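Local coordinates for protein fructosyl amine: oxygen oxidoreductase (Aspergillus fumigatus, PDB 3DJE) that oxidatively deglycates fructosyl amino acids with the help of a bound FAD, as expected for an amadoriase of the sarcosine oxidase-like flavoenzyme family, at residues T19-H24 with N375-A380. Sequence-based numbering, arbitrary orientation.
Sequences TSTALH and NLIVDA
His24 turns one ring face to Asn375. CB of His24 stands 3.8 Å from Asn375 OD1. CG is anti to the carbonyl carbon (chi1 -72°), and CG and CD2 each lie 3.6 Å from Asn375 N, which sits over that face. ND1 comes 3.2 Å from Asn375 OD1 at an angle too poor for a hydrogen bond, and CE1 meets Asn375 ND2 at 3.4 Å. The amide plane is turned 44° from the ring plane, so the two do not stack. Each has a polar partner outside the pair: His24 NE2 bonds to Pro371 O, and Asn375 OD1 accepts from Arg28 NH1. One turn earlier on helix 16-27, Thr21 OG1 touches Ile377 CD1 at 3.2 Å while bonding to Trp17 O, and Val378 CG2 sits 4.2 Å from Thr21 O. The axes of the two segments pass 8.5 Å apart at -71°. Helix 16-27 is the first helix of the Rossmann-type FAD-binding domain, following strand 9-12, and Trp17 near its start is an FAD-binding residue; helix 373-382 lies across it, with Phe214 of strand 212-215 touching both Thr21 and Ile377, and Ile347 of strand 346-347 touching Ile377.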
ATOM      1  N   THR A  19     -11.721   4.772  -0.161  1.00  8.86           N
ATOM      2  CA  THR A  19     -12.076   5.592  -1.319  1.00 10.02           C
ATOM      3  C   THR A  19     -12.559   4.713  -2.475  1.00  9.33           C
ATOM      4  O   THR A  19     -13.573   5.034  -3.126  1.00  9.01           O
ATOM      5  CB  THR A  19     -10.945   6.535  -1.730  1.00 10.72           C
ATOM      6  OG1 THR A  19     -10.753   7.487  -0.685  1.00 12.51           O
ATOM      7  CG2 THR A  19     -11.282   7.299  -3.016  1.00 11.23           C
ATOM      8  N   SER A  20     -11.861   3.598  -2.718  1.00  8.90           N
ATOM      9  CA  SER A  20     -12.294   2.663  -3.773  1.00  9.04           C
ATOM     10  C   SER A  20     -13.732   2.188  -3.507  1.00  8.94           C
ATOM     11  O   SER A  20     -14.598   2.140  -4.421  1.00  8.91           O
ATOM     12  CB  SER A  20     -11.377   1.445  -3.844  1.00  9.75           C
ATOM     13  OG  SER A  20     -11.625   0.753  -5.057  1.00 10.05           O
ATOM     14  N   THR A  21     -13.988   1.841  -2.247  1.00  8.76           N
ATOM     15  CA  THR A  21     -15.306   1.390  -1.837  1.00  8.90           C
ATOM     16  C   THR A  21     -16.360   2.488  -2.050  1.00  8.78           C
ATOM     17  O   THR A  21     -17.443   2.219  -2.586  1.00  9.44           O
ATOM     18  CB  THR A  21     -15.290   0.877  -0.389  1.00  8.96           C
ATOM     19  OG1 THR A  21     -14.342  -0.194  -0.281  1.00 10.52           O
ATOM     20  CG2 THR A  21     -16.657   0.317  -0.019  1.00  8.79           C
ATOM     21  N   ALA A  22     -16.037   3.719  -1.646  1.00  8.29           N
ATOM     22  CA  ALA A  22     -16.949   4.854  -1.830  1.00  9.02           C
ATOM     23  C   ALA A  22     -17.305   5.047  -3.304  1.00  9.28           C
ATOM     24  O   ALA A  22     -18.479   5.204  -3.665  1.00  9.92           O
ATOM     25  CB  ALA A  22     -16.337   6.117  -1.247  1.00  9.28           C
ATOM     26  N   LEU A  23     -16.280   4.999  -4.153  1.00  9.09           N
ATOM     27  CA  LEU A  23     -16.449   5.156  -5.594  1.00  9.54           C
ATOM     28  C   LEU A  23     -17.350   4.078  -6.161  1.00  9.63           C
ATOM     29  O   LEU A  23     -18.292   4.378  -6.919  1.00 10.20           O
ATOM     30  CB  LEU A  23     -15.085   5.137  -6.289  1.00  9.49           C
ATOM     31  CG  LEU A  23     -15.154   5.237  -7.818  1.00 10.06           C
ATOM     32  CD1 LEU A  23     -15.772   6.579  -8.249  1.00 14.09           C
ATOM     33  CD2 LEU A  23     -13.750   5.029  -8.415  1.00 11.07           C
ATOM     34  N   HIS A  24     -17.074   2.822  -5.797  1.00  9.49           N
ATOM     35  CA  HIS A  24     -17.854   1.715  -6.340  1.00 10.26           C
ATOM     36  C   HIS A  24     -19.272   1.657  -5.803  1.00  9.94           C
ATOM     37  O   HIS A  24     -20.190   1.322  -6.554  1.00 10.52           O
ATOM     38  CB  HIS A  24     -17.090   0.407  -6.241  1.00 10.97           C
ATOM     39  CG  HIS A  24     -15.965   0.339  -7.217  1.00 11.54           C
ATOM     40  ND1 HIS A  24     -16.175   0.160  -8.568  1.00 14.31           N
ATOM     41  CD2 HIS A  24     -14.626   0.480  -7.056  1.00 10.34           C
ATOM     42  CE1 HIS A  24     -15.008   0.158  -9.195  1.00 13.76           C
ATOM     43  NE2 HIS A  24     -14.055   0.359  -8.301  1.00 11.97           N
ATOM     44  N   ASN A 375     -15.052  -2.812  -5.730  1.00 11.57           N
ATOM     45  CA  ASN A 375     -16.081  -3.708  -6.272  1.00 12.62           C
ATOM     46  C   ASN A 375     -16.171  -4.987  -5.454  1.00 12.83           C
ATOM     47  O   ASN A 375     -17.268  -5.511  -5.207  1.00 12.60           O
ATOM     48  CB  ASN A 375     -15.801  -4.037  -7.740  1.00 13.97           C
ATOM     49  CG  ASN A 375     -16.605  -3.173  -8.692  1.00 17.89           C
ATOM     50  OD1 ASN A 375     -17.676  -2.654  -8.347  1.00 22.39           O
ATOM     51  ND2 ASN A 375     -16.083  -3.005  -9.907  1.00 23.17           N
ATOM     52  N   LEU A 376     -15.009  -5.487  -5.039  1.00 12.46           N
ATOM     53  CA  LEU A 376     -14.942  -6.710  -4.247  1.00 12.39           C
ATOM     54  C   LEU A 376     -15.468  -6.477  -2.818  1.00 11.55           C
ATOM     55  O   LEU A 376     -16.145  -7.322  -2.249  1.00 11.27           O
ATOM     56  CB  LEU A 376     -13.511  -7.251  -4.218  1.00 12.36           C
ATOM     57  CG  LEU A 376     -13.307  -8.593  -3.521  1.00 14.03           C
ATOM     58  CD1 LEU A 376     -14.132  -9.728  -4.198  1.00 16.68           C
ATOM     59  CD2 LEU A 376     -11.810  -8.928  -3.483  1.00 13.69           C
ATOM     60  N   ILE A 377     -15.182  -5.304  -2.269  1.00 10.66           N
ATOM     61  CA  ILE A 377     -15.656  -4.957  -0.931  1.00 10.80           C
ATOM     62  C   ILE A 377     -17.188  -4.764  -0.936  1.00 11.33           C
ATOM     63  O   ILE A 377     -17.901  -5.200  -0.012  1.00 11.50           O
ATOM     64  CB  ILE A 377     -14.917  -3.700  -0.374  1.00 10.74           C
ATOM     65  CG1 ILE A 377     -13.409  -4.008  -0.185  1.00 10.25           C
ATOM     66  CG2 ILE A 377     -15.582  -3.216   0.930  1.00 11.17           C
ATOM     67  CD1 ILE A 377     -12.517  -2.774  -0.049  1.00 11.29           C
ATOM     68  N   VAL A 378     -17.697  -4.119  -1.986  1.00 10.82           N
ATOM     69  CA  VAL A 378     -19.165  -4.003  -2.159  1.00 11.26           C
ATOM     70  C   VAL A 378     -19.781  -5.403  -2.366  1.00 11.51           C
ATOM     71  O   VAL A 378     -20.820  -5.715  -1.796  1.00 11.83           O
ATOM     72  CB  VAL A 378     -19.557  -3.011  -3.261  1.00 11.78           C
ATOM     73  CG1 VAL A 378     -21.094  -2.966  -3.438  1.00 11.83           C
ATOM     74  CG2 VAL A 378     -19.067  -1.605  -2.892  1.00 11.88           C
ATOM     75  N   ASP A 379     -19.135  -6.242  -3.178  1.00 12.81           N
ATOM     76  CA  ASP A 379     -19.603  -7.613  -3.347  1.00 13.67           C
ATOM     77  C   ASP A 379     -19.730  -8.340  -2.004  1.00 14.48           C
ATOM     78  O   ASP A 379     -20.686  -9.078  -1.774  1.00 14.35           O
ATOM     79  CB  ASP A 379     -18.679  -8.382  -4.281  1.00 14.22           C
ATOM     80  CG  ASP A 379     -18.892  -8.034  -5.754  1.00 16.43           C
ATOM     81  OD1 ASP A 379     -19.886  -7.346  -6.118  1.00 19.25           O
ATOM     82  OD2 ASP A 379     -18.046  -8.478  -6.565  1.00 18.66           O
ATOM     83  N   ALA A 380     -18.770  -8.120  -1.109  1.00 14.08           N
ATOM     84  CA  ALA A 380     -18.832  -8.742   0.209  1.00 14.74           C
ATOM     85  C   ALA A 380     -20.083  -8.288   0.958  1.00 15.82           C
ATOM     86  O   ALA A 380     -20.792  -9.107   1.542  1.00 15.58           O
ATOM     87  CB  ALA A 380     -17.568  -8.444   1.005  1.00 14.50           C
TER